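Local coordinates for protein cortical-lytic enzyme (Clostridium perfringens, PDB 5JIP) that acts as a glycoside hydrolase family 25 muramidase that takes part in hydrolysis of the cortex peptidoglycan during spore germination, at residues 10-15 with 222-227; 175-180 with 197-202; 15-20 with 33-38. All coordinates share one frame; numbering follows the deposited sequence.

Contacts 1 and 3 share Phe15, where the loop 10-15 runs into strand 15-19 of the TIM-barrel-like domain. Their centres are about 12 Å apart. Contact 2 joins strands 175-178 and 201-208 elsewhere in the same sheet, with its centre about 13 Å from contact 1 and about 16 Å from contact 3. Met201 CE lies 3.8 Å from Phe37 CE1, so contacts 2 and 3 touch. Along the chain, contacts 2 and 3 both fall within the loop that contact 1 closes. Contact 1 also reaches the magnesium site through Asp227, whereas the Phe37 side chain is about 12 Å from that ion.

Contact 1. Residues 10-15 with 222-227; sequences NPLSTF and GPNSID. With MG (magnesium ion), chain E.
This contact lies where the TIM-barrel-like domain of the family 25 hydrolase closes, at the ends of the paired strands 15-19 and 217-221. The loop entering strand 15-19 meets the loop leaving its antiparallel neighbour, strand 217-221. Next to strand 15-19, Gly222 N donates to Thr14 O over 2.8 Å. Pro223 O is gripped by two donors of Thr14. Thr14 N reaches Pro223 O at 3.0 Å from above the carbonyl plane. The hydroxyl Thr14 OG1 donates to Pro223 O at 2.8 Å, in the plane and on a lone pair. OG1 stands between the backbone N and the carbonyl carbon (chi1 53°), which brings it to the same oxygen as its own N-H. Methyl CG2 of Thr14 then packs over the backbone of residues 224-226.

Residues 10-13 form a type I beta turn, tightened by an Asx turn in which Leu12 N bonds to Asn10 OD1. The other arm of the Asn10 amide works across the contact. Asn10 ND2 donates to Asn224 OD1 at 2.9 Å, on a lone pair, with the two amide planes 78° apart. Leu12 CB rests against Asn224 CG at 3.7 Å. Water 1 accepts from Ser13 OG and donates to Gly222 O and Asn224 OD1. It bridges both loops and gives Asn224 OD1 a second partner.

Beyond Asn224, an ST turn at Ser225 brings OG to Asp227 N, and Asp257 also bonds this hydroxyl. The chain here enters the magnesium site. Met230 O, Asp258 OD2 and Asp304 OD2 complete the coordination with two waters, so the metal ties this loop to the C-terminal beta region. The ligand from this loop is the backbone carbonyl of Asp227, with Asp227 O 2.2 Å from MG.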
loop_
_atom_site.group_PDB
_atom_site.type_symbol
_atom_site.label_atom_id
_atom_site.label_comp_id
_atom_site.label_asym_id
_atom_site.label_seq_id
_atom_site.Cartn_x
_atom_site.Cartn_y
_atom_site.Cartn_z
ATOM N N ASN A 10 -12.619 2.990 -19.877
ATOM C CA ASN A 10 -13.576 3.993 -19.400
ATOM C C ASN A 10 -13.095 5.392 -19.789
ATOM O O ASN A 10 -12.024 5.529 -20.389
ATOM C CB ASN A 10 -13.775 3.879 -17.883
ATOM C CG ASN A 10 -12.558 4.322 -17.095
ATOM O OD1 ASN A 10 -12.344 5.525 -16.848
ATOM N ND2 ASN A 10 -11.769 3.358 -16.671
ATOM N N PRO A 11 -13.847 6.450 -19.480
ATOM C CA PRO A 11 -13.437 7.786 -19.952
ATOM C C PRO A 11 -12.092 8.238 -19.444
ATOM O O PRO A 11 -11.450 9.086 -20.080
ATOM C CB PRO A 11 -14.566 8.688 -19.426
ATOM C CG PRO A 11 -15.748 7.818 -19.460
ATOM C CD PRO A 11 -15.231 6.468 -18.980
ATOM N N LEU A 12 -11.652 7.739 -18.302
ATOM C CA LEU A 12 -10.380 8.181 -17.775
ATOM C C LEU A 12 -9.216 7.369 -18.314
ATOM O O LEU A 12 -8.069 7.698 -18.000
ATOM C CB LEU A 12 -10.365 8.110 -16.244
ATOM C CG LEU A 12 -11.395 9.028 -15.582
ATOM C CD1 LEU A 12 -11.435 8.778 -14.075
ATOM C CD2 LEU A 12 -11.070 10.493 -15.891
ATOM N N SER A 13 -9.476 6.311 -19.083
ATOM C CA SER A 13 -8.392 5.427 -19.487
ATOM C C SER A 13 -7.335 6.191 -20.274
ATOM O O SER A 13 -7.653 6.935 -21.208
ATOM C CB SER A 13 -8.924 4.268 -20.332
ATOM O OG SER A 13 -9.796 3.424 -19.588
ATOM N N THR A 14 -6.068 5.957 -19.924
ATOM C CA THR A 14 -4.970 6.483 -20.720
ATOM C C THR A 14 -4.838 5.693 -22.022
ATOM O O THR A 14 -5.439 4.636 -22.211
ATOM C CB THR A 14 -3.659 6.437 -19.938
ATOM O OG1 THR A 14 -3.435 5.118 -19.440
ATOM C CG2 THR A 14 -3.690 7.432 -18.756
ATOM N N PHE A 15 -4.012 6.219 -22.915
ATOM C CA PHE A 15 -3.970 5.739 -24.286
ATOM C C PHE A 15 -2.588 5.962 -24.875
ATOM O O PHE A 15 -1.980 7.012 -24.668
ATOM C CB PHE A 15 -5.038 6.457 -25.113
ATOM C CG PHE A 15 -4.877 6.291 -26.597
ATOM C CD1 PHE A 15 -5.473 5.242 -27.266
ATOM C CD2 PHE A 15 -4.141 7.201 -27.316
ATOM C CE1 PHE A 15 -5.320 5.083 -28.647
ATOM C CE2 PHE A 15 -3.989 7.065 -28.690
ATOM C CZ PHE A 15 -4.589 6.014 -29.359
ATOM N N GLY A 222 -4.794 2.108 -21.202
ATOM C CA GLY A 222 -4.082 1.926 -19.963
ATOM C C GLY A 222 -4.916 2.283 -18.745
ATOM O O GLY A 222 -6.126 2.534 -18.825
ATOM N N PRO A 223 -4.255 2.325 -17.588
ATOM C CA PRO A 223 -4.917 2.732 -16.345
ATOM C C PRO A 223 -5.473 4.150 -16.413
ATOM O O PRO A 223 -5.121 4.957 -17.269
ATOM C CB PRO A 223 -3.798 2.636 -15.294
ATOM C CG PRO A 223 -2.711 1.840 -15.930
ATOM C CD PRO A 223 -2.823 2.070 -17.398
ATOM N N ASN A 224 -6.350 4.454 -15.453
ATOM C CA ASN A 224 -6.933 5.782 -15.358
ATOM C C ASN A 224 -5.890 6.859 -15.130
ATOM O O ASN A 224 -6.100 8.017 -15.515
ATOM C CB ASN A 224 -7.952 5.802 -14.235
ATOM C CG ASN A 224 -9.181 4.997 -14.573
ATOM O OD1 ASN A 224 -9.271 4.394 -15.649
ATOM N ND2 ASN A 224 -10.147 4.999 -13.677
ATOM N N SER A 225 -4.780 6.511 -14.492
ATOM C CA SER A 225 -3.685 7.436 -14.271
ATOM C C SER A 225 -2.389 6.878 -14.834
ATOM O O SER A 225 -2.066 5.708 -14.630
ATOM C CB SER A 225 -3.484 7.714 -12.792
ATOM O OG SER A 225 -2.377 8.574 -12.628
ATOM N N ILE A 226 -1.631 7.752 -15.496
ATOM C CA ILE A 226 -0.302 7.384 -15.974
ATOM C C ILE A 226 0.575 6.934 -14.807
ATOM O O ILE A 226 1.500 6.137 -14.982
ATOM C CB ILE A 226 0.321 8.568 -16.743
ATOM C CG1 ILE A 226 1.668 8.174 -17.325
ATOM C CG2 ILE A 226 0.498 9.777 -15.849
ATOM C CD1 ILE A 226 1.541 7.143 -18.479
ATOM N N ASP A 227 0.304 7.444 -13.605
ATOM C CA ASP A 227 1.081 7.070 -12.434
ATOM C C ASP A 227 1.043 5.565 -12.192
ATOM O O ASP A 227 2.028 4.995 -11.709
ATOM C CB ASP A 227 0.562 7.813 -11.193
ATOM C CG ASP A 227 0.626 9.337 -11.317
ATOM O OD1 ASP A 227 1.414 9.843 -12.102
ATOM O OD2 ASP A 227 -0.127 10.021 -10.586
HETATM MG MG MG E . 2.999 3.918 -10.102
HETATM O O HOH W 1 -8.459 2.369 -17.466
HETATM O O HOH W 2 2.768 2.016 -10.972
HETATM O O HOH W 3 3.376 5.797 -9.171
#

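Contact 2. Residues 175-180 with 197-202; sequences LWIAMY and KRWTMW
Two parallel barrel strands pair here, Trp176 with Met201 and Ile177 with Trp202. The tight part is the pairing itself. Leu175 O accepts from two successive amides, Thr200 N at 2.8 Å and Met201 N at 3.1 Å. Ile177 N then bonds to Met201 O at 2.9 Å. Trp176 and Met201 lie side by side on one face of the sheet. The Met201 chain bends at chi3 (28°), and CE sits over one face of the indole, 3.4 Å from Trp176 CE2. This is a CH-pi contact. On the other face, Ile177 CG2 packs on Trp199 CB at 3.9 Å. Farther along, Trp202 NE1 donates to Met179 O at 2.9 Å. The oxygen lies near the indole plane, which helps hold the turn of the ring, and Met179 CE touches the ring at CZ2.

The opposite end is looser. Arg198 is exposed, its side chain points away from strand 175-178, and its backbone O alone comes near Leu175. Water 4 bridges the segments there, accepting from Leu175 N, donating to Arg198 O and lying 2.8 Å from Thr200 OG1.

A MES molecule, probably from the crystallisation liquor, bonds Tyr180 N just past the end of strand 175-178. Strand 147-151 flanks strand 175-178 on its other edge. Strand 217-221 continues the sheet beyond 201-208, and its Asn220 takes the hydrogen bond of Trp176 NE1.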
loop_
_atom_site.group_PDB
_atom_site.type_symbol
_atom_site.label_atom_id
_atom_site.label_comp_id
_atom_site.label_asym_id
_atom_site.label_seq_id
_atom_site.Cartn_x
_atom_site.Cartn_y
_atom_site.Cartn_z
ATOM N N LEU A 175 -0.786 -7.149 -15.995
ATOM C CA LEU A 175 -1.170 -7.751 -17.268
ATOM C C LEU A 175 -1.446 -6.696 -18.333
ATOM O O LEU A 175 -2.309 -5.822 -18.166
ATOM C CB LEU A 175 -2.406 -8.638 -17.112
ATOM C CG LEU A 175 -2.948 -9.257 -18.392
ATOM C CD1 LEU A 175 -1.958 -10.229 -18.967
ATOM C CD2 LEU A 175 -4.265 -9.915 -18.107
ATOM N N TRP A 176 -0.749 -6.837 -19.445
ATOM C CA TRP A 176 -1.035 -6.120 -20.686
ATOM C C TRP A 176 -1.622 -7.148 -21.656
ATOM O O TRP A 176 -0.906 -8.008 -22.187
ATOM C CB TRP A 176 0.247 -5.479 -21.181
ATOM C CG TRP A 176 0.189 -4.718 -22.466
ATOM C CD1 TRP A 176 -0.900 -4.431 -23.250
ATOM C CD2 TRP A 176 1.311 -4.141 -23.108
ATOM N NE1 TRP A 176 -0.510 -3.694 -24.341
ATOM C CE2 TRP A 176 0.848 -3.516 -24.289
ATOM C CE3 TRP A 176 2.673 -4.111 -22.811
ATOM C CZ2 TRP A 176 1.708 -2.868 -25.175
ATOM C CZ3 TRP A 176 3.531 -3.450 -23.689
ATOM C CH2 TRP A 176 3.045 -2.846 -24.854
ATOM N N ILE A 177 -2.932 -7.115 -21.829
ATOM C CA ILE A 177 -3.611 -8.158 -22.582
ATOM C C ILE A 177 -3.948 -7.631 -23.963
ATOM O O ILE A 177 -4.421 -6.499 -24.126
ATOM C CB ILE A 177 -4.875 -8.677 -21.873
ATOM C CG1 ILE A 177 -5.380 -9.925 -22.606
ATOM C CG2 ILE A 177 -5.934 -7.582 -21.773
ATOM C CD1 ILE A 177 -6.465 -10.681 -21.868
ATOM N N ALA A 178 -3.700 -8.463 -24.962
ATOM C CA ALA A 178 -4.095 -8.167 -26.331
ATOM C C ALA A 178 -5.378 -8.924 -26.649
ATOM O O ALA A 178 -5.434 -10.143 -26.487
ATOM C CB ALA A 178 -2.992 -8.567 -27.300
ATOM N N MET A 179 -6.403 -8.194 -27.087
ATOM C CA MET A 179 -7.618 -8.778 -27.633
ATOM C C MET A 179 -8.163 -7.776 -28.634
ATOM O O MET A 179 -8.650 -6.711 -28.238
ATOM C CB MET A 179 -8.659 -9.064 -26.564
ATOM C CG MET A 179 -9.872 -9.775 -27.195
ATOM S SD MET A 179 -11.257 -9.605 -26.151
ATOM C CE MET A 179 -11.699 -7.891 -26.462
ATOM N N TYR A 180 -8.110 -8.140 -29.910
ATOM C CA TYR A 180 -8.422 -7.226 -31.005
ATOM C C TYR A 180 -9.908 -7.283 -31.350
ATOM O O TYR A 180 -10.435 -8.348 -31.688
ATOM C CB TYR A 180 -7.560 -7.582 -32.223
ATOM C CG TYR A 180 -6.069 -7.492 -31.976
ATOM C CD1 TYR A 180 -5.557 -6.782 -30.894
ATOM C CD2 TYR A 180 -5.179 -8.099 -32.834
ATOM C CE1 TYR A 180 -4.181 -6.701 -30.686
ATOM C CE2 TYR A 180 -3.854 -8.029 -32.653
ATOM C CZ TYR A 180 -3.335 -7.334 -31.580
ATOM O OH TYR A 180 -1.969 -7.309 -31.438
ATOM N N LYS A 197 -7.156 -10.455 -11.660
ATOM C CA LYS A 197 -8.335 -9.673 -11.282
ATOM C C LYS A 197 -8.611 -8.551 -12.270
ATOM O O LYS A 197 -9.768 -8.209 -12.519
ATOM C CB LYS A 197 -8.171 -9.082 -9.892
ATOM C CG LYS A 197 -7.852 -10.089 -8.805
ATOM C CD LYS A 197 -9.027 -10.956 -8.498
ATOM C CE LYS A 197 -8.809 -11.722 -7.189
ATOM N NZ LYS A 197 -8.274 -10.836 -6.067
ATOM N N ARG A 198 -7.564 -7.948 -12.819
ATOM C CA ARG A 198 -7.707 -6.807 -13.712
ATOM C C ARG A 198 -6.622 -6.848 -14.772
ATOM O O ARG A 198 -5.542 -7.404 -14.546
ATOM C CB ARG A 198 -7.567 -5.476 -12.960
ATOM C CG ARG A 198 -8.659 -5.159 -12.013
ATOM C CD ARG A 198 -8.311 -3.907 -11.211
ATOM N NE ARG A 198 -8.054 -2.737 -12.061
ATOM C CZ ARG A 198 -8.997 -2.058 -12.712
ATOM N NH1 ARG A 198 -10.277 -2.437 -12.641
ATOM N NH2 ARG A 198 -8.660 -0.998 -13.445
ATOM N N TRP A 199 -6.913 -6.234 -15.919
ATOM C CA TRP A 199 -5.858 -5.850 -16.843
ATOM C C TRP A 199 -5.348 -4.461 -16.503
ATOM O O TRP A 199 -6.090 -3.581 -16.059
ATOM C CB TRP A 199 -6.296 -5.907 -18.312
ATOM C CG TRP A 199 -7.520 -5.157 -18.766
ATOM C CD1 TRP A 199 -8.756 -5.680 -18.998
ATOM C CD2 TRP A 199 -7.587 -3.789 -19.188
ATOM N NE1 TRP A 199 -9.607 -4.707 -19.468
ATOM C CE2 TRP A 199 -8.911 -3.537 -19.595
ATOM C CE3 TRP A 199 -6.680 -2.743 -19.192
ATOM C CZ2 TRP A 199 -9.322 -2.299 -20.038
ATOM C CZ3 TRP A 199 -7.099 -1.504 -19.622
ATOM C CH2 TRP A 199 -8.405 -1.287 -20.029
ATOM N N THR A 200 -4.050 -4.291 -16.675
ATOM C CA THR A 200 -3.420 -2.997 -16.538
ATOM C C THR A 200 -3.446 -2.233 -17.860
ATOM O O THR A 200 -3.690 -1.017 -17.866
ATOM C CB THR A 200 -1.988 -3.208 -16.036
ATOM O OG1 THR A 200 -2.053 -3.795 -14.730
ATOM C CG2 THR A 200 -1.208 -1.936 -16.006
ATOM N N MET A 201 -3.178 -2.921 -18.976
ATOM C CA MET A 201 -3.334 -2.342 -20.310
ATOM C C MET A 201 -4.019 -3.355 -21.211
ATOM O O MET A 201 -3.961 -4.564 -20.981
ATOM C CB MET A 201 -1.996 -1.936 -20.913
ATOM C CG MET A 201 -1.332 -0.785 -20.197
ATOM S SD MET A 201 0.243 -0.241 -20.960
ATOM C CE MET A 201 0.066 -0.654 -22.664
ATOM N N TRP A 202 -4.690 -2.833 -22.223
ATOM C CA TRP A 202 -5.425 -3.625 -23.206
ATOM C C TRP A 202 -5.029 -3.140 -24.596
ATOM O O TRP A 202 -5.295 -1.985 -24.949
ATOM C CB TRP A 202 -6.929 -3.491 -22.981
ATOM C CG TRP A 202 -7.821 -4.021 -24.071
ATOM C CD1 TRP A 202 -7.528 -4.962 -25.009
ATOM C CD2 TRP A 202 -9.171 -3.598 -24.335
ATOM N NE1 TRP A 202 -8.629 -5.177 -25.835
ATOM C CE2 TRP A 202 -9.636 -4.330 -25.443
ATOM C CE3 TRP A 202 -10.025 -2.679 -23.727
ATOM C CZ2 TRP A 202 -10.922 -4.168 -25.948
ATOM C CZ3 TRP A 202 -11.295 -2.513 -24.238
ATOM C CH2 TRP A 202 -11.734 -3.255 -25.325
HETATM O O HOH W 4 -2.993 -6.333 -14.221
#

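Contact 3. Residues 15-20 with 33-38; sequences FGPDLN and KNSDFI
Phe15 O is the best-held polar atom across this contact, and one strong bond grips it. Asp36 N donates to Phe15 O at 2.8 Å, nearly along the C=O axis. The same two residues are joined a second time. Phe15 N donates to Asp36 OD2 at 2.9 Å, on the anti lone pair of the carboxylate. The bond is somewhat bent, with 137° at the hydrogen. Asp36 CG stands beside its own backbone N (chi1 -62°), which swings the carboxylate back to the start of strand 15-19. The nearby N-H would probably help stabilise the negative charge.

The aromatic rings lie on different sides of the backbone. Phe37 takes the crowded position between its N and carbonyl carbon (chi1 57°). This lays its ring under the Phe15-Gly16 peptide. Phe37 CZ comes within 3.4 Å of Gly16 N, and Gly16 CA makes a CH-pi contact over the same ring face. The Phe15 ring turns the other way and meets Asn34 O at its edge, with CD2 3.6 Å from that oxygen.

Gly16 CA lies 3.3 Å from Phe37 O in a CA-H...O contact. Phe37 O is buried and has no conventional hydrogen-bond partner. Pro17 CD packs against Ser35 OG at 3.3 Å, and that hydroxyl donates to Asn34 OD1. Leu19 CD1 meets Ile38 CG2 at 3.8 Å, crossing obliquely.

The contact belongs to the first beta-alpha-beta crossover of the barrel: strand 15-19, helix 28-34 and strand 38-44. Leu19 and Ile38 both touch Phe28 of that helix. Strand 15-19 lies between its parallel partner 38-44 and the antiparallel strand 217-221.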
loop_
_atom_site.group_PDB
_atom_site.type_symbol
_atom_site.label_atom_id
_atom_site.label_comp_id
_atom_site.label_asym_id
_atom_site.label_seq_id
_atom_site.Cartn_x
_atom_site.Cartn_y
_atom_site.Cartn_z
ATOM N N PHE A 15 -4.012 6.219 -22.915
ATOM C CA PHE A 15 -3.970 5.739 -24.286
ATOM C C PHE A 15 -2.588 5.962 -24.875
ATOM O O PHE A 15 -1.980 7.012 -24.668
ATOM C CB PHE A 15 -5.038 6.457 -25.113
ATOM C CG PHE A 15 -4.877 6.291 -26.597
ATOM C CD1 PHE A 15 -5.473 5.242 -27.266
ATOM C CD2 PHE A 15 -4.141 7.201 -27.316
ATOM C CE1 PHE A 15 -5.320 5.083 -28.647
ATOM C CE2 PHE A 15 -3.989 7.065 -28.690
ATOM C CZ PHE A 15 -4.589 6.014 -29.359
ATOM N N GLY A 16 -2.118 4.996 -25.653
ATOM C CA GLY A 16 -0.868 5.174 -26.335
ATOM C C GLY A 16 -0.508 3.994 -27.202
ATOM O O GLY A 16 -1.034 2.874 -27.037
ATOM N N PRO A 17 0.433 4.215 -28.118
ATOM C CA PRO A 17 0.859 3.156 -29.026
ATOM C C PRO A 17 2.001 2.335 -28.453
ATOM O O PRO A 17 2.692 2.745 -27.519
ATOM C CB PRO A 17 1.328 3.951 -30.252
ATOM C CG PRO A 17 1.971 5.169 -29.619
ATOM C CD PRO A 17 1.054 5.515 -28.467
ATOM N N ASP A 18 2.212 1.165 -29.052
ATOM C CA ASP A 18 3.517 0.533 -28.932
ATOM C C ASP A 18 4.136 0.423 -30.319
ATOM O O ASP A 18 3.431 0.275 -31.330
ATOM C CB ASP A 18 3.463 -0.834 -28.220
ATOM C CG ASP A 18 2.512 -1.813 -28.878
ATOM O OD1 ASP A 18 1.308 -1.775 -28.548
ATOM O OD2 ASP A 18 2.974 -2.625 -29.708
ATOM N N LEU A 19 5.464 0.549 -30.342
ATOM C CA LEU A 19 6.245 0.767 -31.559
ATOM C C LEU A 19 7.501 -0.096 -31.534
ATOM O O LEU A 19 7.959 -0.534 -30.475
ATOM C CB LEU A 19 6.677 2.238 -31.700
ATOM C CG LEU A 19 5.632 3.348 -31.572
ATOM C CD1 LEU A 19 6.326 4.715 -31.492
ATOM C CD2 LEU A 19 4.673 3.303 -32.724
ATOM N N ASN A 20 8.069 -0.335 -32.713
ATOM C CA ASN A 20 9.373 -0.974 -32.797
ATOM C C ASN A 20 10.054 -0.499 -34.077
ATOM O O ASN A 20 9.594 0.439 -34.728
ATOM C CB ASN A 20 9.253 -2.499 -32.707
ATOM C CG ASN A 20 8.434 -3.109 -33.840
ATOM O OD1 ASN A 20 8.344 -2.573 -34.948
ATOM N ND2 ASN A 20 7.811 -4.231 -33.543
ATOM N N LYS A 33 1.487 14.961 -28.137
ATOM C CA LYS A 33 0.233 15.685 -27.982
ATOM C C LYS A 33 -0.969 14.768 -27.871
ATOM O O LYS A 33 -2.006 15.191 -27.336
ATOM C CB LYS A 33 -0.017 16.624 -29.172
ATOM C CG LYS A 33 0.981 17.737 -29.315
ATOM C CD LYS A 33 0.952 18.684 -28.125
ATOM C CE LYS A 33 2.359 18.924 -27.586
ATOM N NZ LYS A 33 2.777 17.908 -26.580
ATOM N N ASN A 34 -0.864 13.529 -28.348
ATOM C CA ASN A 34 -2.018 12.647 -28.371
ATOM C C ASN A 34 -1.838 11.340 -27.612
ATOM O O ASN A 34 -2.810 10.590 -27.493
ATOM C CB ASN A 34 -2.458 12.371 -29.827
ATOM C CG ASN A 34 -1.408 11.656 -30.664
ATOM O OD1 ASN A 34 -0.516 10.956 -30.148
ATOM N ND2 ASN A 34 -1.515 11.827 -31.982
ATOM N N SER A 35 -0.657 11.056 -27.071
ATOM C CA SER A 35 -0.390 9.801 -26.385
ATOM C C SER A 35 0.016 10.067 -24.944
ATOM O O SER A 35 0.862 10.929 -24.685
ATOM C CB SER A 35 0.708 9.016 -27.109
ATOM O OG SER A 35 0.352 8.762 -28.452
ATOM N N ASP A 36 -0.576 9.318 -24.009
ATOM C CA ASP A 36 -0.177 9.407 -22.604
ATOM C C ASP A 36 1.110 8.656 -22.326
ATOM O O ASP A 36 1.808 8.957 -21.349
ATOM C CB ASP A 36 -1.275 8.848 -21.710
ATOM C CG ASP A 36 -2.568 9.622 -21.823
ATOM O OD1 ASP A 36 -2.600 10.802 -21.414
ATOM O OD2 ASP A 36 -3.548 9.058 -22.305
ATOM N N PHE A 37 1.434 7.678 -23.159
ATOM C CA PHE A 37 2.613 6.851 -22.963
ATOM C C PHE A 37 2.958 6.254 -24.312
ATOM O O PHE A 37 2.115 6.201 -25.214
ATOM C CB PHE A 37 2.366 5.725 -21.930
ATOM C CG PHE A 37 1.201 4.823 -22.287
ATOM C CD1 PHE A 37 1.345 3.790 -23.213
ATOM C CD2 PHE A 37 -0.046 5.029 -21.730
ATOM C CE1 PHE A 37 0.283 2.988 -23.559
ATOM C CE2 PHE A 37 -1.112 4.222 -22.064
ATOM C CZ PHE A 37 -0.949 3.191 -22.983
ATOM N N ILE A 38 4.208 5.810 -24.444
ATOM C CA ILE A 38 4.646 5.044 -25.610
ATOM C C ILE A 38 5.471 3.854 -25.134
ATOM O O ILE A 38 6.449 4.016 -24.389
ATOM C CB ILE A 38 5.494 5.882 -26.602
ATOM C CG1 ILE A 38 4.675 7.028 -27.176
ATOM C CG2 ILE A 38 6.040 4.997 -27.718
ATOM C CD1 ILE A 38 5.519 8.019 -27.936
#